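Phosphate-binding protein PstS 2 (Streptococcus pneumoniae, PDB 4H1X) probably serves as the solute-binding component of the PstSACB ABC transporter, capturing phosphate for import into the cell. Local coordinates at residues I11-R16 with N66-I71; G192-I197 with V210-T215. All coordinates share one frame; numbering follows the deposited sequence. Where two conformers were deposited one is given.

Contact 1: I11-R16 with N66-I71; sequences IEVISR and NAIGYI
Glu12 pairs with Ala67 and Val13 with Ile68 as strands 12-16 and 67-71 run parallel, their axes 4.7 Å apart at the closest and inclined by 23°. Three backbone bonds join them at this end: Glu12 N to Asn66 O, Ile68 N to Glu12 O, and Ile14 N to Ile68 O at 2.8 Å. Beyond Gly69 the direct pairing gives way to water 1, which donates to Ile14 O and accepts from Tyr70 N while lying over one face of the tyrosine ring. On the side of the sheet that carries Val13, CG2 of Ile68 meets CG2 of Ile11 at 3.6 Å, and helix 247-254 covers this pair through Val253. Strand 12-16 lies between 49-51 and 67-72, and the beta-alpha-beta crossover through helix 54-63 joins those two outer strands, a build expected of a periplasmic-binding-protein lobe. Tyr70 closes the far end. With CG between its backbone N and carbonyl carbon (chi1 49°), the ring reaches across to the other strand, where its OH accepts a nearly straight bond from Arg16 N (3.0 Å, 172° at the hydrogen). Water 2, in the ring plane, links the same OH to Ser15 OG. Arg16 CG lies 3.7 Å from Tyr70 CE1; beyond CG the chain bends at chi2 and chi3, and water 3 joins NH1 to Tyr70 O. Its NH2 bonds a citrate, probably from the crystallisation liquor.

Contact 2: G192-I197 with V210-T215; sequences GSSAGI and VSRELT
Ser193, in the first turn of helix 193-202, supplies the hydrogen bond that ties this turn to the loop after strand 207-210: its OG accepts from Ser211 N at 3.1 Å, with 157° at the hydrogen. The hydroxyl stands beside its own backbone N (chi1 -65°). Ser211 OG has its hydrogen-bond partner in Ser163 OG. Apolar contact follows one turn later, where Ile197 and Val210 cross at about a right angle and Ile197 CG1 comes within 3.5 Å of Val210 CG2. Ile197 CD1 extends the patch to Leu214 CG, a looser 4.2 Å. Charge enters with Arg212, whose chain, extended from CG to NE, brings the guanidinium back to the helix. NH2 lies 3.7 Å from Ser193 CB and 3.3 Å from Ser194 OG, while Val210 CG1 sits over one face, towards its rim. NH1 bonds Glu213 O within its own loop and forms a salt bridge with Glu218, two partners that together should restrain the guanidinium. Helix 193-202 is the beta-alpha-beta crossover between strands 183-190 and 207-210, which flank strand 155-162 in parallel; the contact joins its N-terminal turn to the loop leaving its second strand. That loop passes strand 103-110, where Asn107 bonds Val210 and Arg212 O, and leads into helix 216-219, with Thr215 as N-cap.

Overall arrangement
Contact 1 and contact 2 lie on opposite sides of the chain's centre, their own centres 27 Å apart and their nearest atoms about 13 Å apart. They follow one another in series and lie in different halves of the chain, consistent with the two-lobed design of periplasmic binding proteins, in which ligand is held between the lobes. The same topology recurs in both: a parallel crossover spans a middle strand, from 49-51 to 67-72 around 12-16 at contact 1, and from 183-190 to 207-210 around 155-162 at contact 2. The citrate bound by Arg16 may mark a pocket at contact 1; Ser193 and Ser211 belong to the other half.

Contact 1: I11-R16 with N66-I71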
loop_
_atom_site.group_PDB
_atom_site.type_symbol
_atom_site.label_atom_id
_atom_site.label_comp_id
_atom_site.label_asym_id
_atom_site.label_seq_id
_atom_site.Cartn_x
_atom_site.Cartn_y
_atom_site.Cartn_z
ATOM N N ILE A 11 0.946 18.498 -19.519
ATOM C CA ILE A 11 0.818 17.769 -18.241
ATOM C C ILE A 11 2.207 17.553 -17.615
ATOM O O ILE A 11 3.125 17.066 -18.293
ATOM C CB ILE A 11 0.062 16.420 -18.430
ATOM C CG1 ILE A 11 -1.367 16.642 -19.011
ATOM C CG2 ILE A 11 -0.017 15.621 -17.111
ATOM C CD1 ILE A 11 -2.078 15.346 -19.418
ATOM N N GLU A 12 2.354 17.922 -16.330
ATOM C CA GLU A 12 3.598 17.722 -15.587
ATOM C C GLU A 12 3.405 16.475 -14.722
ATOM O O GLU A 12 2.712 16.520 -13.702
ATOM C CB GLU A 12 3.974 18.965 -14.760
ATOM C CG GLU A 12 5.365 18.898 -14.138
ATOM C CD GLU A 12 5.660 19.841 -12.981
ATOM O OE1 GLU A 12 4.979 20.885 -12.857
ATOM O OE2 GLU A 12 6.604 19.544 -12.212
ATOM N N VAL A 13 3.949 15.342 -15.178
ATOM C CA VAL A 13 3.801 14.079 -14.464
ATOM C C VAL A 13 4.778 14.054 -13.278
ATOM O O VAL A 13 5.986 14.235 -13.455
ATOM C CB VAL A 13 4.023 12.873 -15.426
ATOM C CG1 VAL A 13 3.954 11.546 -14.684
ATOM C CG2 VAL A 13 3.007 12.905 -16.596
ATOM N N ILE A 14 4.254 13.846 -12.084
ATOM C CA ILE A 14 5.070 13.716 -10.872
ATOM C C ILE A 14 5.173 12.237 -10.554
ATOM O O ILE A 14 4.153 11.616 -10.266
ATOM C CB ILE A 14 4.501 14.514 -9.643
ATOM C CG1 ILE A 14 4.136 16.003 -9.961
ATOM C CG2 ILE A 14 5.430 14.387 -8.408
ATOM C CD1 ILE A 14 5.192 16.854 -10.572
ATOM N N SER A 15 6.385 11.676 -10.605
ATOM C CA SER A 15 6.598 10.266 -10.268
ATOM C C SER A 15 7.261 10.149 -8.897
ATOM O O SER A 15 7.990 11.056 -8.480
ATOM C CB SER A 15 7.483 9.602 -11.322
ATOM O OG SER A 15 7.919 8.323 -10.892
ATOM N N ARG A 16 7.044 9.018 -8.201
ATOM C CA ARG A 16 7.787 8.772 -6.979
ATOM C C ARG A 16 9.184 8.262 -7.381
ATOM O O ARG A 16 9.397 7.919 -8.546
ATOM C CB ARG A 16 7.032 7.795 -6.050
ATOM C CG ARG A 16 5.974 8.515 -5.205
ATOM C CD ARG A 16 6.569 9.485 -4.149
ATOM N NE ARG A 16 7.514 8.797 -3.264
ATOM C CZ ARG A 16 7.154 8.029 -2.243
ATOM N NH1 ARG A 16 5.873 7.907 -1.914
ATOM N NH2 ARG A 16 8.067 7.378 -1.544
ATOM N N ASN A 66 -0.507 22.503 -13.593
ATOM C CA ASN A 66 -0.521 21.440 -14.613
ATOM C C ASN A 66 -0.047 20.078 -14.116
ATOM O O ASN A 66 0.088 19.153 -14.933
ATOM C CB ASN A 66 0.389 21.843 -15.769
ATOM C CG ASN A 66 -0.089 23.033 -16.563
ATOM O OD1 ASN A 66 -1.288 23.275 -16.717
ATOM N ND2 ASN A 66 0.849 23.778 -17.125
ATOM N N ALA A 67 0.211 19.933 -12.809
ATOM C CA ALA A 67 0.804 18.690 -12.343
ATOM C C ALA A 67 -0.223 17.599 -12.006
ATOM O O ALA A 67 -1.400 17.869 -11.733
ATOM C CB ALA A 67 1.707 18.958 -11.131
ATOM N N ILE A 68 0.248 16.353 -12.053
ATOM C CA ILE A 68 -0.508 15.173 -11.648
ATOM C C ILE A 68 0.449 14.222 -10.943
ATOM O O ILE A 68 1.594 14.050 -11.389
ATOM C CB ILE A 68 -1.249 14.487 -12.834
ATOM C CG1 ILE A 68 -2.224 13.373 -12.336
ATOM C CG2 ILE A 68 -0.269 13.940 -13.913
ATOM C CD1 ILE A 68 -3.051 12.801 -13.495
ATOM N N GLY A 69 -0.029 13.598 -9.877
ATOM C CA GLY A 69 0.797 12.661 -9.120
ATOM C C GLY A 69 -0.068 11.622 -8.442
ATOM O O GLY A 69 -1.294 11.616 -8.617
ATOM N N TYR A 70 0.572 10.718 -7.687
ATOM C CA TYR A 70 -0.179 9.695 -6.970
ATOM C C TYR A 70 0.335 9.621 -5.536
ATOM O O TYR A 70 1.538 9.776 -5.289
ATOM C CB TYR A 70 -0.135 8.315 -7.658
ATOM C CG TYR A 70 1.273 7.887 -8.027
ATOM C CD1 TYR A 70 2.117 7.302 -7.082
ATOM C CD2 TYR A 70 1.758 8.051 -9.322
ATOM C CE1 TYR A 70 3.429 6.943 -7.409
ATOM C CE2 TYR A 70 3.065 7.704 -9.655
ATOM C CZ TYR A 70 3.889 7.129 -8.705
ATOM O OH TYR A 70 5.175 6.790 -9.057
ATOM N N ILE A 71 -0.583 9.409 -4.597
ATOM C CA ILE A 71 -0.262 9.296 -3.168
ATOM C C ILE A 71 -1.122 8.226 -2.518
ATOM O O ILE A 71 -2.199 7.863 -3.035
ATOM C CB ILE A 71 -0.527 10.662 -2.419
ATOM C CG1 ILE A 71 -2.045 11.069 -2.507
ATOM C CG2 ILE A 71 0.417 11.812 -2.880
ATOM C CD1 ILE A 71 -2.510 12.325 -1.758
HETATM O O HOH W 1 3.470 10.677 -7.843
HETATM O O HOH W 2 5.862 6.523 -11.585
HETATM O O HOH W 3 3.406 9.030 -3.144
#

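Contact 2: G192-I197 with V210-T215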
loop_
_atom_site.group_PDB
_atom_site.type_symbol
_atom_site.label_atom_id
_atom_site.label_comp_id
_atom_site.label_asym_id
_atom_site.label_seq_id
_atom_site.Cartn_x
_atom_site.Cartn_y
_atom_site.Cartn_z
ATOM N N GLY A 192 11.279 -7.313 0.723
ATOM C CA GLY A 192 10.295 -7.410 -0.355
ATOM C C GLY A 192 9.340 -8.540 -0.096
ATOM O O GLY A 192 9.626 -9.402 0.742
ATOM N N SER A 193 8.192 -8.526 -0.786
ATOM C CA SER A 193 7.149 -9.537 -0.581
ATOM C C SER A 193 7.687 -10.972 -0.818
ATOM O O SER A 193 7.454 -11.855 0.024
ATOM C CB SER A 193 5.947 -9.256 -1.488
ATOM O OG SER A 193 5.305 -8.028 -1.158
ATOM N N SER A 194 8.418 -11.191 -1.931
ATOM C CA SER A 194 8.951 -12.510 -2.265
ATOM C C SER A 194 9.875 -13.017 -1.166
ATOM O O SER A 194 9.741 -14.179 -0.755
ATOM C CB SER A 194 9.676 -12.480 -3.610
ATOM O OG SER A 194 8.717 -12.289 -4.639
ATOM N N ALA A 195 10.762 -12.131 -0.630
ATOM C CA ALA A 195 11.695 -12.504 0.447
ATOM C C ALA A 195 10.957 -12.838 1.761
ATOM O O ALA A 195 11.353 -13.771 2.448
ATOM C CB ALA A 195 12.725 -11.406 0.680
ATOM N N GLY A 196 9.847 -12.156 2.029
ATOM C CA GLY A 196 9.008 -12.427 3.197
ATOM C C GLY A 196 8.354 -13.804 3.113
ATOM O O GLY A 196 8.349 -14.566 4.090
ATOM N N ILE A 197 7.778 -14.133 1.942
ATOM C CA ILE A 197 7.147 -15.454 1.731
ATOM C C ILE A 197 8.200 -16.562 1.938
ATOM O O ILE A 197 7.956 -17.533 2.666
ATOM C CB ILE A 197 6.513 -15.521 0.303
ATOM C CG1 ILE A 197 5.312 -14.573 0.220
ATOM C CG2 ILE A 197 6.113 -16.967 -0.064
ATOM C CD1 ILE A 197 4.897 -14.198 -1.189
ATOM N N VAL A 210 3.352 -9.059 2.753
ATOM C CA VAL A 210 3.180 -9.133 1.292
ATOM C C VAL A 210 2.190 -8.043 0.893
ATOM O O VAL A 210 1.050 -8.082 1.337
ATOM C CB VAL A 210 2.705 -10.569 0.898
ATOM C CG1 VAL A 210 2.444 -10.670 -0.612
ATOM C CG2 VAL A 210 3.721 -11.638 1.343
ATOM N N SER A 211 2.609 -7.068 0.064
ATOM C CA SER A 211 1.718 -5.941 -0.292
ATOM C C SER A 211 1.014 -6.165 -1.649
ATOM O O SER A 211 0.831 -5.227 -2.429
ATOM C CB SER A 211 2.521 -4.638 -0.316
ATOM O OG SER A 211 3.714 -4.860 -1.053
ATOM N N ARG A 212 0.591 -7.406 -1.908
ATOM C CA ARG A 212 -0.087 -7.794 -3.149
ATOM C C ARG A 212 -0.726 -9.146 -2.948
ATOM O O ARG A 212 -0.506 -9.771 -1.907
ATOM C CB ARG A 212 0.942 -7.878 -4.307
ATOM C CG ARG A 212 2.124 -8.812 -4.022
ATOM C CD ARG A 212 2.993 -9.120 -5.240
ATOM N NE ARG A 212 4.243 -9.817 -4.890
ATOM C CZ ARG A 212 4.329 -11.121 -4.613
ATOM N NH1 ARG A 212 3.243 -11.882 -4.625
ATOM N NH2 ARG A 212 5.507 -11.672 -4.318
ATOM N N GLU A 213 -1.486 -9.612 -3.935
ATOM C CA GLU A 213 -2.063 -10.948 -3.865
ATOM C C GLU A 213 -0.916 -11.952 -3.988
ATOM O O GLU A 213 0.096 -11.647 -4.634
ATOM C CB GLU A 213 -3.110 -11.132 -4.986
ATOM C CG GLU A 213 -4.018 -12.343 -4.825
ATOM C CD GLU A 213 -5.000 -12.598 -5.957
ATOM O OE1 GLU A 213 -5.138 -11.725 -6.845
ATOM O OE2 GLU A 213 -5.599 -13.699 -5.981
ATOM N N LEU A 214 -1.044 -13.117 -3.361
ATOM C CA LEU A 214 -0.012 -14.161 -3.482
ATOM C C LEU A 214 -0.338 -14.982 -4.718
ATOM O O LEU A 214 -1.508 -15.157 -5.031
ATOM C CB LEU A 214 -0.030 -15.070 -2.244
ATOM C CG LEU A 214 0.766 -14.614 -1.010
ATOM C CD1 LEU A 214 0.063 -13.485 -0.303
ATOM C CD2 LEU A 214 0.913 -15.767 -0.045
ATOM N N THR A 215 0.664 -15.506 -5.398
ATOM C CA THR A 215 0.442 -16.395 -6.544
ATOM C C THR A 215 0.016 -17.757 -6.016
ATOM O O THR A 215 0.343 -18.074 -4.862
ATOM C CB THR A 215 1.736 -16.525 -7.371
ATOM O OG1 THR A 215 2.713 -17.246 -6.612
ATOM C CG2 THR A 215 2.272 -15.182 -7.854
#